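Local coordinates for protein 4'-phospho-dehydrooxetanocin synthase (Bacillus megaterium, PDB 5UL4) that catalyses the oxidative ring contraction of dAMP to an oxetane aldehyde in oxetanocin A biosynthesis, using cobalamin, a [4Fe-4S] cluster and S-adenosylmethionine, at residues L307-G312 and I358-E363; E363-E368 and F394-R399; S439-K444 and L486-D491. All coordinates share one frame; numbering follows the deposited sequence. Where two conformers were deposited one is given.

Contact 1 (L307-G312 and I358-E363). With SAM (S-adenosylmethionine), chain D.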
loop_
_atom_site.group_PDB
_atom_site.type_symbol
_atom_site.label_atom_id
_atom_site.label_comp_id
_atom_site.label_asym_id
_atom_site.label_seq_id
_atom_site.Cartn_x
_atom_site.Cartn_y
_atom_site.Cartn_z
ATOM N N LEU A 307 -5.584 6.239 -2.384
ATOM C CA LEU A 307 -4.980 7.529 -2.686
ATOM C C LEU A 307 -3.687 7.609 -1.876
ATOM O O LEU A 307 -3.597 7.047 -0.785
ATOM C CB LEU A 307 -5.884 8.714 -2.324
ATOM C CG LEU A 307 -5.313 10.104 -2.653
ATOM C CD1 LEU A 307 -5.051 10.197 -4.168
ATOM C CD2 LEU A 307 -6.295 11.217 -2.222
ATOM N N GLU A 308 -2.692 8.271 -2.435
ATOM C CA GLU A 308 -1.442 8.525 -1.725
ATOM C C GLU A 308 -1.373 10.034 -1.513
ATOM O O GLU A 308 -1.310 10.789 -2.493
ATOM C CB GLU A 308 -0.240 8.011 -2.520
ATOM C CG GLU A 308 1.049 7.989 -1.664
ATOM C CD GLU A 308 2.292 7.469 -2.391
ATOM O OE1 GLU A 308 2.452 7.718 -3.598
ATOM O OE2 GLU A 308 3.134 6.805 -1.733
ATOM N N THR A 309 -1.425 10.494 -0.248
ATOM C CA THR A 309 -1.448 11.941 0.000
ATOM C C THR A 309 -0.059 12.485 0.345
ATOM O O THR A 309 0.079 13.685 0.610
ATOM C CB THR A 309 -2.445 12.315 1.127
ATOM O OG1 THR A 309 -2.013 11.759 2.399
ATOM C CG2 THR A 309 -3.852 11.794 0.825
ATOM N N SER A 310 0.946 11.617 0.381
ATOM C CA SER A 310 2.328 11.982 0.678
ATOM C C SER A 310 3.208 10.827 0.236
ATOM O O SER A 310 2.753 9.680 0.153
ATOM C CB SER A 310 2.541 12.294 2.180
ATOM O OG SER A 310 2.420 11.129 2.994
ATOM N N ARG A 311 4.462 11.153 -0.080
ATOM C CA ARG A 311 5.464 10.188 -0.480
ATOM C C ARG A 311 6.647 10.274 0.481
ATOM O O ARG A 311 7.042 11.368 0.894
ATOM C CB ARG A 311 5.927 10.433 -1.904
ATOM C CG ARG A 311 4.781 10.229 -2.928
ATOM C CD ARG A 311 5.327 10.126 -4.339
ATOM N NE ARG A 311 4.284 9.735 -5.276
ATOM C CZ ARG A 311 4.386 9.842 -6.602
ATOM N NH1 ARG A 311 5.495 10.332 -7.145
ATOM N NH2 ARG A 311 3.374 9.459 -7.381
ATOM N N GLY A 312 7.207 9.126 0.802
ATOM C CA GLY A 312 8.410 9.073 1.627
ATOM C C GLY A 312 8.123 8.984 3.109
ATOM O O GLY A 312 6.981 8.887 3.568
ATOM N N ILE A 358 -11.745 5.129 1.790
ATOM C CA ILE A 358 -10.464 5.372 1.140
ATOM C C ILE A 358 -9.367 4.683 1.936
ATOM O O ILE A 358 -9.250 4.895 3.145
ATOM C CB ILE A 358 -10.175 6.875 1.011
ATOM C CG1 ILE A 358 -11.332 7.605 0.312
ATOM C CG2 ILE A 358 -8.871 7.087 0.228
ATOM C CD1 ILE A 358 -11.401 7.355 -1.186
ATOM N N TYR A 359 -8.550 3.894 1.261
ATOM C CA TYR A 359 -7.356 3.306 1.864
ATOM C C TYR A 359 -6.155 4.176 1.495
ATOM O O TYR A 359 -5.697 4.136 0.351
ATOM C CB TYR A 359 -7.218 1.867 1.387
ATOM C CG TYR A 359 -8.459 1.108 1.821
ATOM C CD1 TYR A 359 -8.520 0.511 3.070
ATOM C CD2 TYR A 359 -9.612 1.073 1.016
ATOM C CE1 TYR A 359 -9.667 -0.159 3.501
ATOM C CE2 TYR A 359 -10.773 0.409 1.441
ATOM C CZ TYR A 359 -10.785 -0.207 2.685
ATOM O OH TYR A 359 -11.925 -0.856 3.122
ATOM N N MET A 360 -5.649 4.957 2.458
ATOM C CA MET A 360 -4.483 5.812 2.190
ATOM C C MET A 360 -3.239 4.953 2.057
ATOM O O MET A 360 -2.932 4.140 2.937
ATOM C CB MET A 360 -4.270 6.855 3.291
ATOM C CG MET A 360 -5.448 7.724 3.592
ATOM S SD MET A 360 -5.922 8.754 2.166
ATOM C CE MET A 360 -7.080 9.847 2.987
ATOM N N ALA A 361 -2.531 5.120 0.945
ATOM C CA ALA A 361 -1.337 4.335 0.683
ATOM C C ALA A 361 -0.087 4.879 1.383
ATOM O O ALA A 361 0.948 4.199 1.340
ATOM C CB ALA A 361 -1.073 4.264 -0.820
ATOM N N ASP A 362 -0.169 6.057 2.010
ATOM C CA ASP A 362 1.007 6.739 2.572
ATOM C C ASP A 362 1.815 5.815 3.486
ATOM O O ASP A 362 1.267 5.170 4.372
ATOM C CB ASP A 362 0.577 7.956 3.388
ATOM C CG ASP A 362 -0.292 8.931 2.603
ATOM O OD1 ASP A 362 -1.156 8.489 1.780
ATOM O OD2 ASP A 362 -0.129 10.131 2.850
ATOM N N GLU A 363 3.132 5.800 3.298
ATOM C CA GLU A 363 4.007 5.205 4.315
ATOM C C GLU A 363 3.843 5.906 5.654
ATOM O O GLU A 363 3.863 5.260 6.708
ATOM C CB GLU A 363 5.467 5.273 3.866
ATOM C CG GLU A 363 5.804 4.323 2.726
ATOM C CD GLU A 363 7.292 4.346 2.439
ATOM O OE1 GLU A 363 7.794 5.435 2.084
ATOM O OE2 GLU A 363 7.944 3.302 2.673
HETATM N N SAM D . 6.029 2.301 7.333
HETATM C CA SAM D . 4.697 1.879 7.764
HETATM C C SAM D . 4.567 2.430 9.169
HETATM O O SAM D . 5.454 3.156 9.614
HETATM O OXT SAM D . 3.597 2.203 9.878
HETATM C CB SAM D . 4.514 0.356 7.703
HETATM C CG SAM D . 3.254 -0.209 7.046
HETATM S SD SAM D . 3.448 -1.950 6.525
HETATM C CE SAM D . 2.063 -2.868 7.250
HETATM C "C5'" SAM D . 4.853 -2.449 7.539
HETATM C "C4'" SAM D . 4.569 -3.466 8.637
HETATM O "O4'" SAM D . 4.885 -4.760 8.176
HETATM C "C3'" SAM D . 5.478 -3.186 9.820
HETATM O "O3'" SAM D . 4.777 -2.563 10.863
HETATM C "C2'" SAM D . 6.000 -4.539 10.249
HETATM O "O2'" SAM D . 5.268 -5.035 11.340
HETATM C "C1'" SAM D . 5.770 -5.426 9.051
HETATM N N9 SAM D . 7.078 -5.591 8.396
HETATM C C8 SAM D . 7.711 -4.683 7.588
HETATM N N7 SAM D . 8.896 -5.205 7.192
HETATM C C5 SAM D . 9.025 -6.426 7.752
HETATM C C6 SAM D . 10.021 -7.375 7.685
HETATM N N6 SAM D . 11.101 -7.142 6.956
HETATM N N1 SAM D . 9.876 -8.559 8.375
HETATM C C2 SAM D . 8.749 -8.806 9.127
HETATM N N3 SAM D . 7.757 -7.850 9.190
HETATM C C4 SAM D . 7.897 -6.683 8.512
HETATM O O HOH W 1 3.953 7.119 0.816
HETATM O O HOH W 2 6.469 6.491 0.210
#

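Contact 2 (E363-E368 and F394-R399). With SAM (S-adenosylmethionine), chain D; SF4 (iron/sulfur cluster), chain B.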
loop_
_atom_site.group_PDB
_atom_site.type_symbol
_atom_site.label_atom_id
_atom_site.label_comp_id
_atom_site.label_asym_id
_atom_site.label_seq_id
_atom_site.Cartn_x
_atom_site.Cartn_y
_atom_site.Cartn_z
ATOM N N GLU A 363 3.132 5.800 3.298
ATOM C CA GLU A 363 4.007 5.205 4.315
ATOM C C GLU A 363 3.843 5.906 5.654
ATOM O O GLU A 363 3.863 5.260 6.708
ATOM C CB GLU A 363 5.467 5.273 3.866
ATOM C CG GLU A 363 5.804 4.323 2.726
ATOM C CD GLU A 363 7.292 4.346 2.439
ATOM O OE1 GLU A 363 7.794 5.435 2.084
ATOM O OE2 GLU A 363 7.944 3.302 2.673
ATOM N N GLU A 364 3.718 7.228 5.644
ATOM C CA GLU A 364 3.549 8.002 6.870
ATOM C C GLU A 364 2.557 9.111 6.563
ATOM O O GLU A 364 2.880 10.063 5.844
ATOM C CB GLU A 364 4.891 8.552 7.372
ATOM C CG GLU A 364 4.832 9.589 8.503
ATOM C CD GLU A 364 4.031 9.176 9.741
ATOM O OE1 GLU A 364 4.173 8.040 10.281
ATOM O OE2 GLU A 364 3.235 10.028 10.181
ATOM N N PHE A 365 1.346 8.968 7.094
ATOM C CA PHE A 365 0.250 9.879 6.741
ATOM C C PHE A 365 0.429 11.260 7.364
ATOM O O PHE A 365 0.119 12.273 6.726
ATOM C CB PHE A 365 -1.088 9.272 7.152
ATOM C CG PHE A 365 -2.300 10.103 6.778
ATOM C CD1 PHE A 365 -2.701 10.231 5.442
ATOM C CD2 PHE A 365 -3.078 10.697 7.760
ATOM C CE1 PHE A 365 -3.827 10.971 5.114
ATOM C CE2 PHE A 365 -4.221 11.440 7.428
ATOM C CZ PHE A 365 -4.572 11.588 6.111
ATOM N N ILE A 366 0.956 11.325 8.585
ATOM C CA ILE A 366 1.025 12.593 9.324
ATOM C C ILE A 366 2.290 13.374 8.997
ATOM O O ILE A 366 2.239 14.576 8.718
ATOM C CB ILE A 366 0.938 12.315 10.839
ATOM C CG1 ILE A 366 -0.385 11.605 11.131
ATOM C CG2 ILE A 366 1.081 13.614 11.622
ATOM C CD1 ILE A 366 -0.380 10.971 12.436
ATOM N N GLY A 367 3.433 12.714 9.057
ATOM C CA GLY A 367 4.643 13.320 8.568
ATOM C C GLY A 367 5.233 14.340 9.519
ATOM O O GLY A 367 4.900 14.428 10.711
ATOM N N GLU A 368 6.125 15.151 8.958
ATOM C CA GLU A 368 6.786 16.200 9.726
ATOM C C GLU A 368 7.355 17.205 8.740
ATOM O O GLU A 368 7.980 16.821 7.746
ATOM C CB GLU A 368 7.901 15.650 10.629
ATOM C CG GLU A 368 8.587 16.745 11.448
ATOM C CD GLU A 368 9.203 16.279 12.775
ATOM O OE1 GLU A 368 9.346 15.054 13.000
ATOM O OE2 GLU A 368 9.549 17.161 13.599
ATOM N N PHE A 394 -11.809 6.328 6.301
ATOM C CA PHE A 394 -10.512 6.186 5.654
ATOM C C PHE A 394 -9.525 5.539 6.613
ATOM O O PHE A 394 -9.613 5.713 7.829
ATOM C CB PHE A 394 -9.980 7.519 5.100
ATOM C CG PHE A 394 -9.692 8.580 6.131
ATOM C CD1 PHE A 394 -10.706 9.377 6.626
ATOM C CD2 PHE A 394 -8.389 8.828 6.542
ATOM C CE1 PHE A 394 -10.448 10.378 7.562
ATOM C CE2 PHE A 394 -8.107 9.837 7.473
ATOM C CZ PHE A 394 -9.130 10.617 7.980
ATOM N N ASP A 395 -8.630 4.731 6.045
ATOM C CA ASP A 395 -7.593 4.014 6.782
ATOM C C ASP A 395 -6.235 4.613 6.436
ATOM O O ASP A 395 -6.024 5.043 5.300
ATOM C CB ASP A 395 -7.571 2.529 6.392
ATOM C CG ASP A 395 -8.851 1.763 6.790
ATOM O OD1 ASP A 395 -9.799 2.334 7.360
ATOM O OD2 ASP A 395 -8.866 0.549 6.544
ATOM N N PHE A 396 -5.295 4.601 7.392
ATOM C CA PHE A 396 -3.927 5.034 7.096
ATOM C C PHE A 396 -2.977 4.452 8.129
ATOM O O PHE A 396 -3.406 3.861 9.117
ATOM C CB PHE A 396 -3.792 6.553 7.054
ATOM C CG PHE A 396 -4.111 7.264 8.354
ATOM C CD1 PHE A 396 -3.126 7.485 9.321
ATOM C CD2 PHE A 396 -5.365 7.831 8.549
ATOM C CE1 PHE A 396 -3.423 8.187 10.484
ATOM C CE2 PHE A 396 -5.663 8.538 9.703
ATOM C CZ PHE A 396 -4.694 8.707 10.674
ATOM N N ALA A 397 -1.674 4.636 7.886
ATOM C CA ALA A 397 -0.610 4.139 8.752
ATOM C C ALA A 397 0.134 5.304 9.399
ATOM O O ALA A 397 0.239 6.382 8.811
ATOM C CB ALA A 397 0.397 3.286 7.972
ATOM N N ALA A 398 0.643 5.065 10.604
ATOM C CA ALA A 398 1.397 6.075 11.351
ATOM C C ALA A 398 2.288 5.403 12.380
ATOM O O ALA A 398 1.940 4.355 12.935
ATOM C CB ALA A 398 0.485 7.057 12.086
ATOM N N ARG A 399 3.408 6.061 12.696
ATOM C CA ARG A 399 4.275 5.573 13.759
ATOM C C ARG A 399 3.663 5.914 15.111
ATOM O O ARG A 399 2.952 6.910 15.250
ATOM C CB ARG A 399 5.668 6.230 13.692
ATOM C CG ARG A 399 6.320 6.290 12.356
ATOM C CD ARG A 399 7.762 6.890 12.461
ATOM N NE ARG A 399 7.835 8.176 13.136
ATOM C CZ ARG A 399 7.686 9.356 12.539
ATOM N NH1 ARG A 399 7.785 10.467 13.259
ATOM N NH2 ARG A 399 7.429 9.440 11.230
HETATM N N SAM D . 6.029 2.301 7.333
HETATM C CA SAM D . 4.697 1.879 7.764
HETATM C C SAM D . 4.567 2.430 9.169
HETATM O O SAM D . 5.454 3.156 9.614
HETATM O OXT SAM D . 3.597 2.203 9.878
HETATM C CB SAM D . 4.514 0.356 7.703
HETATM C CG SAM D . 3.254 -0.209 7.046
HETATM S SD SAM D . 3.448 -1.950 6.525
HETATM C CE SAM D . 2.063 -2.868 7.250
HETATM C "C5'" SAM D . 4.853 -2.449 7.539
HETATM C "C4'" SAM D . 4.569 -3.466 8.637
HETATM O "O4'" SAM D . 4.885 -4.760 8.176
HETATM C "C3'" SAM D . 5.478 -3.186 9.820
HETATM O "O3'" SAM D . 4.777 -2.563 10.863
HETATM C "C2'" SAM D . 6.000 -4.539 10.249
HETATM O "O2'" SAM D . 5.268 -5.035 11.340
HETATM C "C1'" SAM D . 5.770 -5.426 9.051
HETATM N N9 SAM D . 7.078 -5.591 8.396
HETATM C C8 SAM D . 7.711 -4.683 7.588
HETATM N N7 SAM D . 8.896 -5.205 7.192
HETATM C C5 SAM D . 9.025 -6.426 7.752
HETATM C C6 SAM D . 10.021 -7.375 7.685
HETATM N N6 SAM D . 11.101 -7.142 6.956
HETATM N N1 SAM D . 9.876 -8.559 8.375
HETATM C C2 SAM D . 8.749 -8.806 9.127
HETATM N N3 SAM D . 7.757 -7.850 9.190
HETATM C C4 SAM D . 7.897 -6.683 8.512
HETATM FE FE1 SF4 B . 7.463 3.215 8.730
HETATM FE FE2 SF4 B . 9.974 3.120 9.821
HETATM FE FE3 SF4 B . 9.723 2.541 7.206
HETATM FE FE4 SF4 B . 9.387 5.112 8.052
HETATM S S1 SF4 B . 11.322 3.885 8.146
HETATM S S2 SF4 B . 8.036 3.958 6.586
HETATM S S3 SF4 B . 8.445 4.783 10.099
HETATM S S4 SF4 B . 8.829 1.374 8.971
#

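Contact 3 (S439-K444 and L486-D491)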
loop_
_atom_site.group_PDB
_atom_site.type_symbol
_atom_site.label_atom_id
_atom_site.label_comp_id
_atom_site.label_asym_id
_atom_site.label_seq_id
_atom_site.Cartn_x
_atom_site.Cartn_y
_atom_site.Cartn_z
ATOM N N SER A 439 9.793 -4.897 23.418
ATOM C CA SER A 439 11.049 -5.037 24.142
ATOM C C SER A 439 11.957 -3.871 23.797
ATOM O O SER A 439 12.227 -3.616 22.620
ATOM C CB SER A 439 11.729 -6.357 23.804
ATOM O OG SER A 439 13.118 -6.281 24.067
ATOM N N ASN A 440 12.442 -3.163 24.818
ATOM C CA ASN A 440 13.208 -1.955 24.524
ATOM C C ASN A 440 14.502 -2.271 23.782
ATOM O O ASN A 440 14.910 -1.507 22.895
ATOM C CB ASN A 440 13.459 -1.178 25.806
ATOM C CG ASN A 440 12.213 -0.496 26.287
ATOM O OD1 ASN A 440 11.355 -0.135 25.484
ATOM N ND2 ASN A 440 12.079 -0.344 27.583
ATOM N N GLN A 441 15.161 -3.383 24.119
ATOM C CA GLN A 441 16.347 -3.795 23.360
ATOM C C GLN A 441 15.984 -4.107 21.914
ATOM O O GLN A 441 16.690 -3.718 20.976
ATOM C CB GLN A 441 16.992 -5.045 23.969
ATOM C CG GLN A 441 17.422 -5.006 25.403
ATOM C CD GLN A 441 17.670 -6.431 25.913
ATOM O OE1 GLN A 441 18.201 -7.272 25.183
ATOM N NE2 GLN A 441 17.238 -6.718 27.142
ATOM N N GLN A 442 14.918 -4.878 21.716
ATOM C CA GLN A 442 14.524 -5.204 20.350
ATOM C C GLN A 442 14.112 -3.953 19.585
ATOM O O GLN A 442 14.502 -3.773 18.425
ATOM C CB GLN A 442 13.399 -6.239 20.367
ATOM C CG GLN A 442 12.990 -6.729 18.975
ATOM C CD GLN A 442 11.923 -7.800 19.053
ATOM O OE1 GLN A 442 10.949 -7.670 19.789
ATOM N NE2 GLN A 442 12.130 -8.884 18.328
ATOM N N LEU A 443 13.372 -3.048 20.232
ATOM C CA LEU A 443 13.020 -1.778 19.586
ATOM C C LEU A 443 14.250 -1.008 19.127
ATOM O O LEU A 443 14.251 -0.388 18.055
ATOM C CB LEU A 443 12.197 -0.917 20.538
ATOM C CG LEU A 443 10.749 -1.374 20.686
ATOM C CD1 LEU A 443 10.117 -0.683 21.878
ATOM C CD2 LEU A 443 9.954 -1.065 19.371
ATOM N N LYS A 444 15.313 -1.025 19.936
ATOM C CA LYS A 444 16.565 -0.399 19.534
ATOM C C LYS A 444 17.197 -1.123 18.348
ATOM O O LYS A 444 17.698 -0.471 17.421
ATOM C CB LYS A 444 17.529 -0.353 20.737
ATOM C CG LYS A 444 17.325 0.860 21.607
ATOM C CD LYS A 444 18.401 0.979 22.678
ATOM C CE LYS A 444 18.393 2.376 23.269
ATOM N NZ LYS A 444 18.542 3.402 22.197
ATOM N N LEU A 486 11.854 -12.224 24.113
ATOM C CA LEU A 486 10.567 -12.876 23.867
ATOM C C LEU A 486 9.668 -12.752 25.090
ATOM O O LEU A 486 8.466 -12.508 24.962
ATOM C CB LEU A 486 10.763 -14.342 23.465
ATOM C CG LEU A 486 11.573 -14.579 22.175
ATOM C CD1 LEU A 486 11.774 -16.058 21.911
ATOM C CD2 LEU A 486 10.981 -13.878 20.933
ATOM N N LYS A 487 10.242 -12.841 26.290
ATOM C CA LYS A 487 9.442 -12.687 27.502
ATOM C C LYS A 487 8.882 -11.278 27.618
ATOM O O LYS A 487 7.715 -11.096 27.978
ATOM C CB LYS A 487 10.277 -13.034 28.738
ATOM C CG LYS A 487 10.574 -14.518 28.860
ATOM C CD LYS A 487 11.365 -14.813 30.162
ATOM C CE LYS A 487 11.647 -16.302 30.325
ATOM N NZ LYS A 487 12.484 -16.591 31.552
ATOM N N GLU A 488 9.716 -10.271 27.360
ATOM C CA GLU A 488 9.245 -8.890 27.367
ATOM C C GLU A 488 8.122 -8.685 26.343
ATOM O O GLU A 488 7.110 -8.037 26.638
ATOM C CB GLU A 488 10.425 -7.954 27.093
ATOM C CG GLU A 488 11.482 -7.988 28.212
ATOM C CD GLU A 488 12.849 -7.454 27.781
ATOM O OE1 GLU A 488 13.007 -7.017 26.619
ATOM O OE2 GLU A 488 13.784 -7.482 28.614
ATOM N N ASN A 489 8.276 -9.263 25.150
ATOM C CA ASN A 489 7.251 -9.146 24.110
ATOM C C ASN A 489 5.927 -9.752 24.567
ATOM O O ASN A 489 4.868 -9.144 24.411
ATOM C CB ASN A 489 7.732 -9.829 22.834
ATOM C CG ASN A 489 8.634 -8.954 22.017
ATOM O OD1 ASN A 489 8.763 -7.754 22.278
ATOM N ND2 ASN A 489 9.243 -9.534 20.996
ATOM N N LEU A 490 5.975 -10.966 25.115
ATOM C CA LEU A 490 4.768 -11.632 25.598
ATOM C C LEU A 490 4.084 -10.835 26.703
ATOM O O LEU A 490 2.853 -10.702 26.703
ATOM C CB LEU A 490 5.131 -13.037 26.095
ATOM C CG LEU A 490 5.611 -13.969 24.991
ATOM C CD1 LEU A 490 6.249 -15.214 25.606
ATOM C CD2 LEU A 490 4.426 -14.364 24.075
ATOM N N ASP A 491 4.862 -10.306 27.667
ATOM C CA ASP A 491 4.279 -9.453 28.708
ATOM C C ASP A 491 3.588 -8.230 28.101
ATOM O O ASP A 491 2.473 -7.864 28.501
ATOM C CB ASP A 491 5.348 -8.973 29.686
ATOM C CG ASP A 491 5.943 -10.094 30.521
ATOM O OD1 ASP A 491 5.323 -11.181 30.648
ATOM O OD2 ASP A 491 7.034 -9.858 31.075
HETATM O O HOH W 3 14.615 -4.927 26.714
#

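Contact 1 (L307-G312 and I358-E363)
The first two parallel strands of the partial TIM barrel of this radical SAM enzyme meet here, 305-311 beside 357-360, at the end of the barrel where cobalamin and S-adenosylmethionine bind. The connection includes helix 335-351, which covers Leu307, making a beta-alpha-beta crossover. Leu307 pairs with Met360: Ala361 N gives Leu307 O a nearly straight hydrogen bond of 2.8 Å, while Leu307 N reaches Tyr359 O only weakly. Past Glu308 and Ala361 the regular pairing is not continued, and the carboxylate of Asp362 takes over the bonding. Its CG stands beside its own backbone N, chi1 -55°, which turns the carboxylate to Thr309 and Ser310. OD1 takes Thr309 N at 2.9 Å on its syn side, though tilted out of the carboxylate plane. OD2 receives two hydroxyls: Thr309 OG1 at 2.5 Å, again syn, and Ser310 OG at 2.7 Å from above the plane. The methyl of Thr309, CG2, lies 3.9 Å from Met360 SD. One water accepts from Glu363 N and lies within bonding distance of Glu308 OE2 and Ser310 O; another accepts from Gly312 N and donates to Glu363 OE1 over 2.5 Å. Glu308, Ala361 and Glu363 all bind cobalamin, Glu308 OE2 and Ala361 O sharing one of its amide nitrogens, and Arg323 pairs with Glu363 OE1. Glu308 OE1 faces Arg311 NE, 3.2 Å away, in a salt bridge that meets the carboxylate from above its plane. Three donors on two oxygens fix the rotation of the buried Asp362 carboxylate and would probably favour its ionised form, joining the two chain segments whose Glu308, Ala361 and Glu363 bind cobalamin.

Contact 2 (E363-E368 and F394-R399)
Phe365 lays its ring against that of Phe396 in a face-to-face stack, centroids 4.3 Å apart and planes 27° from parallel. Loop 363-368, which follows strand 357-360 of the partial TIM barrel, here crosses the end of the neighbouring parallel strand 393-398 almost at a right angle. Phe365 CD2 sits over the centre of the Phe396 ring, 3.4 Å above its plane. The Phe396 ring gets there with CG between its backbone N and carbonyl carbon, chi1 62°, and Trp420 meets it too. Phe394 CE2 approaches Phe365 CZ obliquely. Beside the stack, Phe365 N donates to Ala397 O at 3.3 Å, holding the loop to the strand at the root of the aromatic pair. Ile366 CD1 rests on the methyl of Ala398.

Glu364, described here in one of its two modelled conformers, bends at chi2 to send its two oxygens opposite ways. OE2 uses its anti lone pair for Gly367 N, 2.9 Å away, bracing the loop's own turn. OE1 takes Arg399 N through its syn lone pair at 3.2 Å. The guanidinium of Arg399 crosses this carboxylate, its plane turned 53° from it; the salt bridge is long and purely one of charge, and NH1 pairs with Asp401. CD of the same arginine lies 3.2 Å from S3 of the iron-sulfur cluster.

Contact 3 (S439-K444 and L486-D491)
Ser439 and Glu488 make one of two direct hydrogen bonds across this contact, Ser439 OG giving its proton to Glu488 OE1 at 2.7 Å, nearly along the C-O axis of the carboxylate. Asn489 and Gln442 make the other: Asn489 ND2 donates to Gln442 OE1 at 2.8 Å. The acceptor lies within the plane of the Asn489 amide, and the two amide planes are only 22° apart, so the groups are nearly coplanar although the side chains cross at about a right angle. Gln442 stretches out to this point with CG opposite its backbone N, chi1 -175°. Ser437 supplies a second hydrogen bond to Gln442 OE1, while Gly438 N donates to Asn489 OD1, extending the polar network into the turn that follows strand 431-436.

Ser439 has a second role, as the N-cap of helix 440-445 in the partial TIM barrel: its OG accepts from Gln442 N over 3.3 Å. One hydroxyl thus closes the first turn of this helix and ties it to helix 484-493. The two helical segments run at 105° to each other, their axes 10.0 Å apart at closest approach. Glu488 is brought near the helix start, where the dipole would probably help to stabilise its negative charge.

Water adds a bridge at the same place, accepting from Gln441 N at 3.1 Å and donating to Glu488 OE1 at 2.6 Å. Nonpolar contact is slight: Glu488 CB packs 3.9 Å from Ser439 CB.

Contacts 1 and 2 meet on one sheet, at its parallel strands 357-360 and 393-398. Their centres lie 8 Å apart, they share Glu363, and strand 357-360 is the common neighbour of the other two, with Met360 N probably hydrogen-bonded to Asp395 O at 2.9 Å. Glu363 touches both cobalamin and the cluster, and its O comes within 3.6 Å of CA of S-adenosylmethionine, whose N and O chelate one iron of the cluster. Contact 3 belongs to the same radical SAM core but lies farther from the cofactors, its centre 24 Å from that of contact 2 and 30 Å from that of contact 1. The side chain of Gln442 remains about 10 Å from the bound S-adenosylmethionine.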